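Local atomic coordinates of MUTM (fpg) protein (Thermus thermophilus, PDB entry 1EE8), a protein that belongs to the formamidopyrimidine-DNA glycosylase (Fpg/MutM) family and combines a beta-sheet N-terminal domain, an H2TH domain and a zinc finger. Residues G61-R75 against F95-R109. Numbering follows the deposited sequence.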
loop_
_atom_site.group_PDB
_atom_site.type_symbol
_atom_site.label_atom_id
_atom_site.label_comp_id
_atom_site.label_asym_id
_atom_site.label_seq_id
_atom_site.Cartn_x
_atom_site.Cartn_y
_atom_site.Cartn_z
ATOM N N GLY A 61 -8.805 8.469 -1.602
ATOM C CA GLY A 61 -9.014 7.688 -2.811
ATOM C C GLY A 61 -8.639 6.221 -2.752
ATOM O O GLY A 61 -8.115 5.673 -3.719
ATOM N N VAL A 62 -8.912 5.582 -1.622
ATOM C CA VAL A 62 -8.608 4.170 -1.443
ATOM C C VAL A 62 -9.866 3.400 -1.050
ATOM O O VAL A 62 -10.791 3.964 -0.462
ATOM C CB VAL A 62 -7.546 3.973 -0.328
ATOM C CG1 VAL A 62 -7.529 2.527 0.129
ATOM C CG2 VAL A 62 -6.158 4.384 -0.843
ATOM N N GLU A 63 -9.904 2.116 -1.387
ATOM C CA GLU A 63 -11.028 1.272 -1.012
ATOM C C GLU A 63 -10.523 -0.057 -0.468
ATOM O O GLU A 63 -9.571 -0.637 -0.988
ATOM C CB GLU A 63 -11.952 0.993 -2.209
ATOM C CG GLU A 63 -12.611 2.225 -2.807
ATOM C CD GLU A 63 -13.576 1.894 -3.938
ATOM O OE1 GLU A 63 -13.152 1.280 -4.944
ATOM O OE2 GLU A 63 -14.764 2.258 -3.823
ATOM N N LEU A 64 -11.150 -0.525 0.602
ATOM C CA LEU A 64 -10.793 -1.814 1.155
ATOM C C LEU A 64 -11.990 -2.670 0.770
ATOM O O LEU A 64 -13.083 -2.517 1.313
ATOM C CB LEU A 64 -10.636 -1.751 2.671
ATOM C CG LEU A 64 -10.177 -3.053 3.338
ATOM C CD1 LEU A 64 -8.854 -3.518 2.740
ATOM C CD2 LEU A 64 -10.027 -2.825 4.834
ATOM N N VAL A 65 -11.784 -3.545 -0.204
ATOM C CA VAL A 65 -12.857 -4.400 -0.664
ATOM C C VAL A 65 -12.827 -5.703 0.103
ATOM O O VAL A 65 -11.763 -6.294 0.300
ATOM C CB VAL A 65 -12.734 -4.672 -2.183
ATOM C CG1 VAL A 65 -13.831 -5.637 -2.641
ATOM C CG2 VAL A 65 -12.831 -3.359 -2.940
ATOM N N ALA A 66 -13.997 -6.138 0.548
ATOM C CA ALA A 66 -14.096 -7.377 1.291
ATOM C C ALA A 66 -15.078 -8.333 0.642
ATOM O O ALA A 66 -16.196 -7.954 0.285
ATOM C CB ALA A 66 -14.519 -7.098 2.743
ATOM N N HIS A 67 -14.635 -9.571 0.476
ATOM C CA HIS A 67 -15.458 -10.631 -0.084
ATOM C C HIS A 67 -15.553 -11.642 1.049
ATOM O O HIS A 67 -14.547 -12.200 1.471
ATOM C CB HIS A 67 -14.786 -11.258 -1.309
ATOM C CG HIS A 67 -15.375 -12.575 -1.703
ATOM N ND1 HIS A 67 -16.713 -12.733 -1.996
ATOM C CD2 HIS A 67 -14.818 -13.805 -1.810
ATOM C CE1 HIS A 67 -16.956 -14.003 -2.265
ATOM N NE2 HIS A 67 -15.823 -14.675 -2.158
ATOM N N LEU A 68 -16.766 -11.859 1.545
ATOM C CA LEU A 68 -16.985 -12.766 2.666
ATOM C C LEU A 68 -16.807 -14.244 2.358
ATOM O O LEU A 68 -16.272 -14.996 3.176
ATOM C CB LEU A 68 -18.378 -12.526 3.254
ATOM C CG LEU A 68 -18.640 -11.075 3.673
ATOM C CD1 LEU A 68 -19.943 -10.983 4.456
ATOM C CD2 LEU A 68 -17.490 -10.571 4.528
ATOM N N GLY A 69 -17.245 -14.668 1.180
ATOM C CA GLY A 69 -17.115 -16.071 0.842
ATOM C C GLY A 69 -18.218 -16.861 1.519
ATOM O O GLY A 69 -19.252 -16.305 1.868
ATOM N N MET A 70 -17.985 -18.150 1.737
ATOM C CA MET A 70 -18.984 -19.019 2.348
ATOM C C MET A 70 -19.229 -18.836 3.846
ATOM O O MET A 70 -20.358 -18.982 4.312
ATOM C CB MET A 70 -18.615 -20.481 2.078
ATOM C CG MET A 70 -19.559 -21.489 2.706
ATOM S SD MET A 70 -19.017 -23.188 2.418
ATOM C CE MET A 70 -19.998 -23.605 0.940
ATOM N N THR A 71 -18.186 -18.528 4.603
ATOM C CA THR A 71 -18.338 -18.377 6.046
ATOM C C THR A 71 -17.736 -17.091 6.604
ATOM O O THR A 71 -17.586 -16.940 7.819
ATOM C CB THR A 71 -17.688 -19.557 6.770
ATOM O OG1 THR A 71 -16.295 -19.618 6.431
ATOM C CG2 THR A 71 -18.370 -20.861 6.361
ATOM N N GLY A 72 -17.398 -16.166 5.718
ATOM C CA GLY A 72 -16.799 -14.919 6.165
ATOM C C GLY A 72 -17.787 -13.927 6.750
ATOM O O GLY A 72 -18.952 -13.862 6.344
ATOM N N GLY A 73 -17.316 -13.146 7.717
ATOM C CA GLY A 73 -18.169 -12.150 8.334
ATOM C C GLY A 73 -17.387 -11.262 9.278
ATOM O O GLY A 73 -16.323 -11.649 9.767
ATOM N N PHE A 74 -17.893 -10.055 9.501
ATOM C CA PHE A 74 -17.261 -9.115 10.418
ATOM C C PHE A 74 -17.991 -9.255 11.744
ATOM O O PHE A 74 -19.216 -9.304 11.762
ATOM C CB PHE A 74 -17.394 -7.683 9.889
ATOM C CG PHE A 74 -16.478 -7.382 8.744
ATOM C CD1 PHE A 74 -15.122 -7.170 8.965
ATOM C CD2 PHE A 74 -16.954 -7.379 7.437
ATOM C CE1 PHE A 74 -14.245 -6.962 7.897
ATOM C CE2 PHE A 74 -16.086 -7.173 6.365
ATOM C CZ PHE A 74 -14.728 -6.965 6.597
ATOM N N ARG A 75 -17.241 -9.340 12.842
ATOM C CA ARG A 75 -17.821 -9.478 14.176
ATOM C C ARG A 75 -17.294 -8.362 15.092
ATOM O O ARG A 75 -16.225 -7.805 14.850
ATOM C CB ARG A 75 -17.452 -10.838 14.783
ATOM C CG ARG A 75 -17.958 -12.060 14.019
ATOM C CD ARG A 75 -19.473 -12.064 13.945
ATOM N NE ARG A 75 -19.987 -13.171 13.144
ATOM C CZ ARG A 75 -20.026 -14.435 13.547
ATOM N NH1 ARG A 75 -20.512 -15.373 12.742
ATOM N NH2 ARG A 75 -19.591 -14.757 14.755
ATOM N N PHE A 95 -12.554 -10.053 11.366
ATOM C CA PHE A 95 -12.965 -10.810 10.196
ATOM C C PHE A 95 -12.918 -12.304 10.536
ATOM O O PHE A 95 -11.865 -12.934 10.534
ATOM C CB PHE A 95 -12.050 -10.478 9.009
ATOM C CG PHE A 95 -12.478 -11.112 7.710
ATOM C CD1 PHE A 95 -11.718 -12.125 7.133
ATOM C CD2 PHE A 95 -13.642 -10.705 7.071
ATOM C CE1 PHE A 95 -12.109 -12.729 5.932
ATOM C CE2 PHE A 95 -14.049 -11.301 5.870
ATOM C CZ PHE A 95 -13.279 -12.317 5.299
ATOM N N HIS A 96 -14.088 -12.829 10.862
ATOM C CA HIS A 96 -14.293 -14.221 11.224
ATOM C C HIS A 96 -14.442 -15.004 9.924
ATOM O O HIS A 96 -15.252 -14.636 9.074
ATOM C CB HIS A 96 -15.582 -14.322 12.042
ATOM C CG HIS A 96 -16.049 -15.724 12.279
ATOM N ND1 HIS A 96 -15.365 -16.612 13.084
ATOM C CD2 HIS A 96 -17.132 -16.391 11.817
ATOM C CE1 HIS A 96 -16.008 -17.764 13.108
ATOM N NE2 HIS A 96 -17.083 -17.657 12.346
ATOM N N ASP A 97 -13.661 -16.064 9.746
ATOM C CA ASP A 97 -13.780 -16.838 8.516
ATOM C C ASP A 97 -13.271 -18.268 8.659
ATOM O O ASP A 97 -12.132 -18.577 8.308
ATOM C CB ASP A 97 -13.035 -16.139 7.371
ATOM C CG ASP A 97 -13.331 -16.765 6.009
ATOM O OD1 ASP A 97 -12.632 -16.427 5.032
ATOM O OD2 ASP A 97 -14.270 -17.585 5.916
ATOM N N PRO A 98 -14.123 -19.160 9.172
ATOM C CA PRO A 98 -13.801 -20.575 9.374
ATOM C C PRO A 98 -13.211 -21.278 8.143
ATOM O O PRO A 98 -12.142 -21.864 8.222
ATOM C CB PRO A 98 -15.145 -21.177 9.770
ATOM C CG PRO A 98 -15.792 -20.058 10.523
ATOM C CD PRO A 98 -15.486 -18.860 9.649
ATOM N N ARG A 99 -13.903 -21.211 7.007
ATOM C CA ARG A 99 -13.435 -21.898 5.801
ATOM C C ARG A 99 -12.394 -21.185 4.948
ATOM O O ARG A 99 -11.902 -21.750 3.974
ATOM C CB ARG A 99 -14.630 -22.319 4.941
ATOM C CG ARG A 99 -15.550 -23.310 5.652
ATOM C CD ARG A 99 -16.415 -24.089 4.677
ATOM N NE ARG A 99 -15.598 -24.868 3.748
ATOM C CZ ARG A 99 -16.086 -25.695 2.827
ATOM N NH1 ARG A 99 -15.260 -26.354 2.028
ATOM N NH2 ARG A 99 -17.395 -25.870 2.710
ATOM N N ARG A 100 -12.062 -19.950 5.322
ATOM C CA ARG A 100 -11.042 -19.151 4.646
ATOM C C ARG A 100 -11.270 -18.810 3.178
ATOM O O ARG A 100 -10.310 -18.689 2.415
ATOM C CB ARG A 100 -9.671 -19.827 4.791
ATOM C CG ARG A 100 -9.355 -20.284 6.209
ATOM C CD ARG A 100 -7.922 -20.773 6.346
ATOM N NE ARG A 100 -6.970 -19.670 6.414
ATOM C CZ ARG A 100 -5.656 -19.828 6.552
ATOM N NH1 ARG A 100 -5.138 -21.049 6.631
ATOM N NH2 ARG A 100 -4.858 -18.768 6.622
ATOM N N PHE A 101 -12.526 -18.648 2.777
ATOM C CA PHE A 101 -12.820 -18.288 1.396
ATOM C C PHE A 101 -12.832 -16.769 1.240
ATOM O O PHE A 101 -12.656 -16.244 0.140
ATOM C CB PHE A 101 -14.165 -18.873 0.971
ATOM C CG PHE A 101 -14.101 -20.329 0.635
ATOM C CD1 PHE A 101 -13.449 -20.757 -0.520
ATOM C CD2 PHE A 101 -14.685 -21.278 1.470
ATOM C CE1 PHE A 101 -13.383 -22.113 -0.841
ATOM C CE2 PHE A 101 -14.625 -22.633 1.161
ATOM C CZ PHE A 101 -13.973 -23.053 0.003
ATOM N N GLY A 102 -13.032 -16.066 2.349
ATOM C CA GLY A 102 -13.047 -14.617 2.297
ATOM C C GLY A 102 -11.741 -14.031 1.782
ATOM O O GLY A 102 -10.682 -14.648 1.881
ATOM N N ARG A 103 -11.819 -12.829 1.223
ATOM C CA ARG A 103 -10.644 -12.146 0.708
ATOM C C ARG A 103 -10.765 -10.659 1.015
ATOM O O ARG A 103 -11.867 -10.149 1.192
ATOM C CB ARG A 103 -10.539 -12.338 -0.810
ATOM C CG ARG A 103 -10.310 -13.777 -1.262
ATOM C CD ARG A 103 -8.873 -14.201 -1.033
ATOM N NE ARG A 103 -8.613 -15.550 -1.538
ATOM C CZ ARG A 103 -9.029 -16.667 -0.946
ATOM N NH1 ARG A 103 -8.747 -17.850 -1.480
ATOM N NH2 ARG A 103 -9.717 -16.609 0.185
ATOM N N LEU A 104 -9.628 -9.978 1.102
ATOM C CA LEU A 104 -9.610 -8.536 1.336
ATOM C C LEU A 104 -8.725 -7.953 0.246
ATOM O O LEU A 104 -7.694 -8.534 -0.099
ATOM C CB LEU A 104 -9.027 -8.183 2.712
ATOM C CG LEU A 104 -9.890 -8.402 3.964
ATOM C CD1 LEU A 104 -9.118 -7.900 5.195
ATOM C CD2 LEU A 104 -11.228 -7.670 3.829
ATOM N N PHE A 105 -9.128 -6.809 -0.291
ATOM C CA PHE A 105 -8.375 -6.153 -1.350
ATOM C C PHE A 105 -8.191 -4.669 -1.082
ATOM O O PHE A 105 -9.166 -3.920 -0.984
ATOM C CB PHE A 105 -9.103 -6.295 -2.689
ATOM C CG PHE A 105 -9.387 -7.710 -3.088
ATOM C CD1 PHE A 105 -8.457 -8.440 -3.822
ATOM C CD2 PHE A 105 -10.598 -8.306 -2.755
ATOM C CE1 PHE A 105 -8.733 -9.748 -4.226
ATOM C CE2 PHE A 105 -10.883 -9.618 -3.156
ATOM C CZ PHE A 105 -9.944 -10.335 -3.894
ATOM N N GLY A 106 -6.940 -4.249 -0.961
ATOM C CA GLY A 106 -6.659 -2.840 -0.766
ATOM C C GLY A 106 -6.446 -2.337 -2.180
ATOM O O GLY A 106 -5.601 -2.865 -2.903
ATOM N N VAL A 107 -7.212 -1.342 -2.597
ATOM C CA VAL A 107 -7.067 -0.834 -3.958
ATOM C C VAL A 107 -7.316 0.662 -4.070
ATOM O O VAL A 107 -8.019 1.240 -3.250
ATOM C CB VAL A 107 -8.064 -1.519 -4.916
ATOM C CG1 VAL A 107 -7.805 -3.027 -4.980
ATOM C CG2 VAL A 107 -9.482 -1.233 -4.457
ATOM N N ARG A 108 -6.721 1.287 -5.082
ATOM C CA ARG A 108 -6.966 2.701 -5.316
ATOM C C ARG A 108 -8.440 2.664 -5.711
ATOM O O ARG A 108 -8.884 1.692 -6.318
ATOM C CB ARG A 108 -6.123 3.208 -6.483
ATOM C CG ARG A 108 -4.631 3.242 -6.198
ATOM C CD ARG A 108 -4.124 4.679 -6.098
ATOM N NE ARG A 108 -4.804 5.451 -5.056
ATOM C CZ ARG A 108 -4.592 6.746 -4.829
ATOM N NH1 ARG A 108 -3.718 7.419 -5.571
ATOM N NH2 ARG A 108 -5.252 7.371 -3.862
ATOM N N ARG A 109 -9.192 3.698 -5.364
ATOM C CA ARG A 109 -10.620 3.739 -5.669
ATOM C C ARG A 109 -10.931 3.460 -7.142
ATOM O O ARG A 109 -10.432 4.148 -8.036
ATOM C CB ARG A 109 -11.191 5.097 -5.269
ATOM C CG ARG A 109 -12.696 5.232 -5.412
ATOM C CD ARG A 109 -13.146 6.617 -4.959
ATOM N NE ARG A 109 -14.598 6.713 -4.817
ATOM C CZ ARG A 109 -15.306 6.088 -3.877
ATOM N NH1 ARG A 109 -14.703 5.316 -2.980
ATOM N NH2 ARG A 109 -16.628 6.228 -3.838
HETATM O O HOH W 1 -12.433 6.019 -1.653
HETATM O O HOH W 2 -15.396 -17.894 3.692
#
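T71 reaches the turn at D97-R99 through its hydroxyl. Its CB lies against the ring of P98, 3.7 Å from P98 CD. From there chi1 (59°) sets OG1 between the backbone N and the carbonyl carbon, facing the turn. OG1 donates to D97 OD2 at 2.9 Å, nearly along the C-O axis of that oxygen. The same OG1 accepts a fairly straight hydrogen bond from R99 N. The remaining branch, CG2, rests on R99 CG at 3.8 Å. The other carboxylate oxygen of D97, OD1, takes the N-H of G102. A water hydrogen-bonds with L68 O and T71 N on one side and F101 N on the other, so it ties the two turns together.

These turns join two antiparallel ladders in the mixed sheet of the Fpg N-terminal domain. Strand 62-67 pairs with 103-108, and 73-75 with 92-96; the register shifts by one between them. E63, V65 and H67 form hydrogen-bonded pairs with V107, F105 and R103. In the short ladder, G73 pairs with H96.

On the face with A66 and L104, A66 CB meets L104 CD2 at 3.5 Å. Further along, F95 sends CD2 over one face of the F74 ring, with the ring planes 56° apart. L68 CD2 comes to the edge of the F95 ring, in its plane.

R75 NH2 lies over one face of the H96 ring, toward its rim, the planes tilted 34°. P98 CD sits near the rim of the opposite face. H96 ND1 is hydrogen-bonded to T79 OG1.

At the far end, E63 OE2 forms a salt bridge with R109 NH1 at 3.2 Å. The oxygen lies well out of the guanidinium plane, so the pairing is by charge and no N-H points at it. E63 OE1 is hydrogen-bonded to Y112 OH and G110 N. R108 NH2 gives G61 O a weak hydrogen bond; its NH1 forms a salt bridge with E40 of the second subunit.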